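PDB 4ITA: succinate-semialdehyde dehydrogenase from Synechococcus sp., which probably catalyses the NADP-dependent oxidation of succinic semialdehyde to succinate, binding NADPH in the manner of the aldehyde dehydrogenase family. Local coordinates for residues E54-I59 / A170-A175; I357-L362 / D384-L389. One frame throughout, in Å; residues are numbered along the deposited sequence.

Contact 1: residues E54-I59 / A170-A175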
# COMPACT_ATOMS: atom_id res chain seq x y z
N GLU A 54 27.04 6.00 0.08
CA GLU A 54 27.84 7.23 0.04
C GLU A 54 28.86 7.20 -1.09
O GLU A 54 29.14 8.23 -1.69
CB GLU A 54 28.49 7.51 1.41
CG GLU A 54 27.43 7.90 2.44
CD GLU A 54 27.98 8.20 3.82
OE1 GLU A 54 29.09 7.73 4.15
OE2 GLU A 54 27.27 8.89 4.59
N ASN A 55 29.39 6.02 -1.39
CA ASN A 55 30.26 5.88 -2.55
C ASN A 55 29.52 6.21 -3.84
O ASN A 55 30.07 6.86 -4.72
CB ASN A 55 30.84 4.46 -2.64
CG ASN A 55 31.97 4.22 -1.68
OD1 ASN A 55 32.47 5.13 -1.01
ND2 ASN A 55 32.41 2.97 -1.61
N ALA A 56 28.28 5.74 -3.95
CA ALA A 56 27.44 6.04 -5.12
C ALA A 56 27.22 7.54 -5.25
O ALA A 56 27.34 8.10 -6.35
CB ALA A 56 26.11 5.31 -5.03
N ALA A 57 26.92 8.20 -4.13
CA ALA A 57 26.78 9.66 -4.12
C ALA A 57 28.04 10.34 -4.62
O ALA A 57 27.98 11.25 -5.45
CB ALA A 57 26.42 10.16 -2.73
N ALA A 58 29.20 9.90 -4.14
CA ALA A 58 30.47 10.51 -4.55
C ALA A 58 30.75 10.32 -6.04
O ALA A 58 31.29 11.21 -6.70
CB ALA A 58 31.63 9.99 -3.70
N ILE A 59 30.38 9.16 -6.58
CA ILE A 59 30.51 8.92 -8.01
C ILE A 59 29.63 9.88 -8.82
O ILE A 59 30.08 10.50 -9.78
CB ILE A 59 30.18 7.45 -8.36
CG1 ILE A 59 31.25 6.52 -7.80
CG2 ILE A 59 30.05 7.28 -9.87
CD1 ILE A 59 30.85 5.05 -7.76
N ALA A 170 26.02 0.45 -13.28
CA ALA A 170 27.48 0.57 -13.23
C ALA A 170 27.94 1.44 -12.06
O ALA A 170 28.95 1.15 -11.43
CB ALA A 170 28.01 1.13 -14.54
N ILE A 171 27.19 2.50 -11.75
CA ILE A 171 27.51 3.33 -10.59
C ILE A 171 27.43 2.51 -9.32
O ILE A 171 28.31 2.57 -8.47
CB ILE A 171 26.53 4.53 -10.49
CG1 ILE A 171 26.83 5.54 -11.60
CG2 ILE A 171 26.65 5.21 -9.13
CD1 ILE A 171 25.72 6.55 -11.84
N LEU A 172 26.38 1.71 -9.19
CA LEU A 172 26.17 0.93 -7.98
C LEU A 172 27.20 -0.20 -7.84
O LEU A 172 27.63 -0.51 -6.72
CB LEU A 172 24.72 0.43 -7.90
CG LEU A 172 23.70 1.56 -7.79
CD1 LEU A 172 22.29 1.02 -7.94
CD2 LEU A 172 23.83 2.30 -6.47
N GLU A 173 27.62 -0.78 -8.96
CA GLU A 173 28.72 -1.75 -8.94
C GLU A 173 30.02 -1.10 -8.49
O GLU A 173 30.74 -1.65 -7.64
CB GLU A 173 28.89 -2.38 -10.33
CG GLU A 173 29.93 -3.51 -10.39
CD GLU A 173 31.38 -3.04 -10.27
OE1 GLU A 173 31.75 -2.03 -10.90
OE2 GLU A 173 32.13 -3.67 -9.50
N ALA A 174 30.35 0.05 -9.08
CA ALA A 174 31.58 0.75 -8.74
C ALA A 174 31.57 1.20 -7.29
O ALA A 174 32.62 1.27 -6.66
CB ALA A 174 31.79 1.94 -9.67
N ALA A 175 30.38 1.48 -6.76
CA ALA A 175 30.25 1.92 -5.38
C ALA A 175 30.54 0.80 -4.38
O ALA A 175 30.89 1.07 -3.22
CB ALA A 175 28.86 2.47 -5.13

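Contact 2: residues I357-L362 / D384-L389. With NDP (NADPH dihydro-nicotinamide-adenine-dinucleotide phosphate), chain C; EDO (1,2-ethanediol), chain O; EDO (1,2-ethanediol), chain D; EDO (1,2-ethanediol), chain I.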
# COMPACT_ATOMS: atom_id res chain seq x y z
N ILE A 357 -9.37 18.02 -23.51
CA ILE A 357 -8.04 18.41 -23.07
C ILE A 357 -8.03 18.86 -21.61
O ILE A 357 -7.02 18.71 -20.92
CB ILE A 357 -7.44 19.51 -23.99
CG1 ILE A 357 -5.92 19.59 -23.81
CG2 ILE A 357 -8.09 20.86 -23.74
CD1 ILE A 357 -5.25 20.58 -24.73
N LEU A 358 -9.16 19.36 -21.13
CA LEU A 358 -9.29 19.84 -19.76
C LEU A 358 -9.02 18.73 -18.74
O LEU A 358 -8.65 19.00 -17.60
CB LEU A 358 -10.69 20.41 -19.53
CG LEU A 358 -11.02 21.65 -20.34
CD1 LEU A 358 -12.47 22.04 -20.10
CD2 LEU A 358 -10.08 22.79 -19.95
N GLN A 359 -9.19 17.49 -19.18
CA GLN A 359 -9.07 16.34 -18.29
C GLN A 359 -7.78 15.55 -18.53
O GLN A 359 -7.58 14.49 -17.93
CB GLN A 359 -10.28 15.43 -18.46
CG GLN A 359 -11.61 16.09 -18.08
CD GLN A 359 -11.67 16.44 -16.61
OE1 GLN A 359 -11.73 15.55 -15.76
NE2 GLN A 359 -11.65 17.73 -16.30
N GLU A 360 -6.93 16.04 -19.42
CA GLU A 360 -5.73 15.30 -19.83
C GLU A 360 -4.45 15.93 -19.33
O GLU A 360 -4.41 17.12 -19.01
CB GLU A 360 -5.67 15.18 -21.36
CG GLU A 360 -6.84 14.44 -21.96
CD GLU A 360 -6.66 14.17 -23.43
OE1 GLU A 360 -5.96 14.95 -24.11
OE2 GLU A 360 -7.21 13.16 -23.92
N GLU A 361 -3.40 15.12 -19.27
CA GLU A 361 -2.08 15.61 -18.93
C GLU A 361 -1.37 16.12 -20.17
O GLU A 361 -1.30 15.41 -21.18
CB GLU A 361 -1.23 14.52 -18.28
CG GLU A 361 0.18 14.99 -17.94
CD GLU A 361 0.99 13.97 -17.16
OE1 GLU A 361 0.92 12.77 -17.49
OE2 GLU A 361 1.72 14.38 -16.23
N LEU A 362 -0.87 17.35 -20.10
CA LEU A 362 -0.10 17.92 -21.19
C LEU A 362 1.38 17.81 -20.86
O LEU A 362 1.92 18.59 -20.08
CB LEU A 362 -0.51 19.37 -21.45
CG LEU A 362 -1.98 19.61 -21.83
CD1 LEU A 362 -2.19 21.06 -22.24
CD2 LEU A 362 -2.43 18.65 -22.94
N ASP A 384 -11.01 19.90 -10.36
CA ASP A 384 -11.90 19.32 -11.37
C ASP A 384 -11.11 18.56 -12.44
O ASP A 384 -11.17 18.86 -13.63
CB ASP A 384 -12.77 20.42 -12.00
CG ASP A 384 -13.89 19.85 -12.86
OD1 ASP A 384 -14.34 18.73 -12.59
OD2 ASP A 384 -14.30 20.54 -13.82
N ILE A 385 -10.35 17.56 -11.97
CA ILE A 385 -9.52 16.72 -12.82
C ILE A 385 -9.47 15.33 -12.21
O ILE A 385 -9.79 15.15 -11.03
CB ILE A 385 -8.07 17.25 -12.91
CG1 ILE A 385 -7.56 17.68 -11.53
CG2 ILE A 385 -7.96 18.38 -13.92
CD1 ILE A 385 -6.05 17.90 -11.47
N PRO A 386 -9.08 14.32 -13.01
CA PRO A 386 -8.99 12.98 -12.43
C PRO A 386 -7.73 12.81 -11.59
O PRO A 386 -7.67 11.90 -10.76
CB PRO A 386 -8.94 12.07 -13.66
CG PRO A 386 -8.45 12.93 -14.77
CD PRO A 386 -8.93 14.31 -14.47
N PHE A 387 -6.75 13.69 -11.79
CA PHE A 387 -5.45 13.57 -11.13
C PHE A 387 -5.45 14.31 -9.80
O PHE A 387 -6.41 15.01 -9.45
CB PHE A 387 -4.36 14.15 -12.03
CG PHE A 387 -4.44 13.70 -13.46
CD1 PHE A 387 -4.12 12.40 -13.81
CD2 PHE A 387 -4.86 14.57 -14.45
CE1 PHE A 387 -4.20 11.98 -15.13
CE2 PHE A 387 -4.94 14.16 -15.78
CZ PHE A 387 -4.61 12.86 -16.11
N GLY A 388 -4.37 14.15 -9.05
CA GLY A 388 -4.23 14.82 -7.77
C GLY A 388 -2.83 14.70 -7.22
O GLY A 388 -2.63 14.19 -6.12
N LEU A 389 -1.85 15.16 -7.99
CA LEU A 389 -0.46 15.01 -7.60
C LEU A 389 0.02 16.21 -6.79
O LEU A 389 0.09 16.13 -5.56
CB LEU A 389 0.41 14.76 -8.83
CG LEU A 389 1.86 14.38 -8.53
CD1 LEU A 389 1.97 13.22 -7.52
CD2 LEU A 389 2.56 14.03 -9.81
PA NDP C . 4.82 5.16 -19.73
O1A NDP C . 3.82 4.74 -18.69
O2A NDP C . 4.51 4.96 -21.19
O5B NDP C . 6.20 4.42 -19.43
C5B NDP C . 6.78 4.39 -18.12
C4B NDP C . 7.44 3.04 -17.86
O4B NDP C . 6.43 2.03 -17.84
C3B NDP C . 8.41 2.61 -18.95
O3B NDP C . 9.44 1.81 -18.36
C2B NDP C . 7.55 1.74 -19.84
O2B NDP C . 8.29 0.79 -20.60
C1B NDP C . 6.75 1.02 -18.80
N9A NDP C . 5.46 0.47 -19.26
C8A NDP C . 4.59 1.01 -20.13
N7A NDP C . 3.50 0.22 -20.25
C5A NDP C . 3.68 -0.83 -19.43
C6A NDP C . 2.93 -2.05 -19.07
N6A NDP C . 1.73 -2.29 -19.63
N1A NDP C . 3.49 -2.88 -18.17
C2A NDP C . 4.68 -2.64 -17.61
N3A NDP C . 5.42 -1.56 -17.89
C4A NDP C . 4.97 -0.65 -18.78
O3 NDP C . 5.11 6.72 -19.37
PN NDP C . 5.47 8.03 -20.26
O1N NDP C . 4.66 8.08 -21.53
O2N NDP C . 6.97 8.13 -20.30
O5D NDP C . 4.92 9.20 -19.30
C5D NDP C . 5.53 9.44 -18.04
C4D NDP C . 4.46 9.53 -16.96
O4D NDP C . 5.06 9.36 -15.67
C3D NDP C . 3.76 10.87 -16.93
O3D NDP C . 2.35 10.69 -16.75
C2D NDP C . 4.43 11.54 -15.75
O2D NDP C . 3.60 12.58 -15.22
C1D NDP C . 4.57 10.38 -14.78
N1N NDP C . 5.55 10.70 -13.74
C2N NDP C . 5.27 10.47 -12.45
C3N NDP C . 5.94 11.17 -11.45
C7N NDP C . 5.68 10.92 -10.00
O7N NDP C . 6.65 10.80 -9.24
N7N NDP C . 4.43 10.82 -9.56
C4N NDP C . 6.96 12.24 -11.80
C5N NDP C . 7.47 12.00 -13.15
C6N NDP C . 6.74 11.25 -14.06
P2B NDP C . 8.62 1.03 -22.16
O1X NDP C . 9.38 -0.22 -22.51
O2X NDP C . 7.29 1.13 -22.87
O3X NDP C . 9.46 2.26 -22.28
C1 EDO O . 2.51 11.32 -20.13
O1 EDO O . 1.16 11.82 -19.99
C2 EDO O . 2.79 10.88 -21.56
O2 EDO O . 2.35 9.53 -21.73
C1 EDO D . -10.78 18.97 -27.56
O1 EDO D . -10.00 18.80 -26.36
C2 EDO D . -11.57 17.71 -27.86
O2 EDO D . -12.65 17.59 -26.93
C1 EDO I . 0.79 13.11 -23.97
O1 EDO I . 0.37 13.21 -22.60
C2 EDO I . 1.54 14.37 -24.38
O2 EDO I . 0.93 15.49 -23.73

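Contact 1: residues E54-I59 / A170-A175
Asn55 and Ala175 supply the hydrogen bond between residues 54-59 of helix 46-62 and residues 170-175 of helix 162-175, and their CA atoms come within 4.9 Å of each other. The carboxamide ND2 of Asn55 donates to the backbone O of Ala175 over 2.9 Å, with an N-H...O angle of 170°. That oxygen lies almost in the amide plane of Asn55, while ND2 is tilted modestly from the plane of the carbonyl. CG of Asn55 stands anti to its own carbonyl carbon, beside the backbone N (chi1 -77°), and from there ND2 reaches Ala175 O.

The other contacts are apolar, or pair a methyl with backbone atoms. The methyl CB of Ala175 lies against the backbone of the opposing helix, 3.5 Å from Ala56 N, and also touches CB of Asn55 and CB of Ala56. Ala56 CB in turn meets CD2 of Leu172, at 4.0 Å, and CG2 of Ile171. One turn further on, the side chains of Ile59 and Ile171 run alongside one another with opposite headings, CG2 of Ile59 lying 4.0 Å from CG1 of Ile171. The CD1 tip of Ile59 reaches the other helix's backbone, 3.6 Å from Ile171 O, and lies 3.8 Å from CB of Ala174. Phe67 of helix 64-75 touches both isoleucines, and helix 79-103 packs against Glu54 and Ala57.

The short segments cross at 123°, with their axes 8.3 Å apart at closest approach. The small side chains of Ala56 and Ala175 at the crossing are consistent with that close spacing. Chemically the two segments are held mainly by dispersion between isoleucine, leucine and alanine side chains, with one nearly straight side-chain-to-backbone hydrogen bond adding direction.

Contact 2: residues I357-L362 / D384-L389
Gln359 reaches from the 3-10 segment that includes residues 357-359 to the loop at Asp384-Pro386. From its CB the chain leaves with CG anti to the carbonyl carbon (chi1 -62°), then bends at chi2 (-65°), which places CD 3.9 Å from Asp384 O and close to CD of Pro386. At the tip the amide divides its work: NE2 donates to Asp384 O over 2.9 Å, at an N-H...O angle of 161°, while OE1 rests 3.3 Å from CD of Pro386 and near CA of Ile385. The acceptor oxygen stays near the plane of the glutamine amide.

The backbone of the same segment is covered as well. Gln359 O lies 3.4 Å from CE2 of Phe387 and also meets CG of Pro386, which itself sits over one face of the phenylalanine ring, toward its rim. Ile385 CG2 touches Leu358 O. The Phe387 ring lies obliquely against the backbone at Glu360 C and Glu361 N, CE2 being the nearest ring atom.

Just beyond, Glu361 carries the contact to the cofactor. Its extended side chain accepts bonds from both hydroxyls of the nicotinamide ribose, O3D to OE1 at 2.6 Å and O2D to OE2 at 2.8 Å; OE2 also forms a salt bridge with Lys268 NZ and accepts a hydrogen bond from Gly233 N. Leu389 CD2 lies 3.7 Å from the carboxamide N7N of NADPH, and its side chain touches Cys264. A glutamate gripping this ribose is a recurrent feature of aldehyde dehydrogenases.

Residues 357-362 lead into strand 366-372, with Ile357 and Leu362 packed on helix 309-325; residues 384-389 link helix 375-383 to strand 390-394 of the same sheet.

Overall arrangement
Contact 1 closes before contact 2 opens along the chain, and the two lie on opposite sides of its centre, 38 Å apart between centres and about 24 Å between nearest atoms. They share no helix, strand or sheet. Helix 162-175 of contact 1 crosses between parallel strands 152-156 and 182-185 of one mixed sheet, whereas both loops of contact 2 lead into strands of the other, 366-372 and 390-394. Contact 1 is therefore interhelical packing outside the cofactor site, while contact 2 borders the bound NADPH. The cofactor contacts both regions: it also hydrogen-bonds to Lys156 and Ser159, which precede helix 162-175.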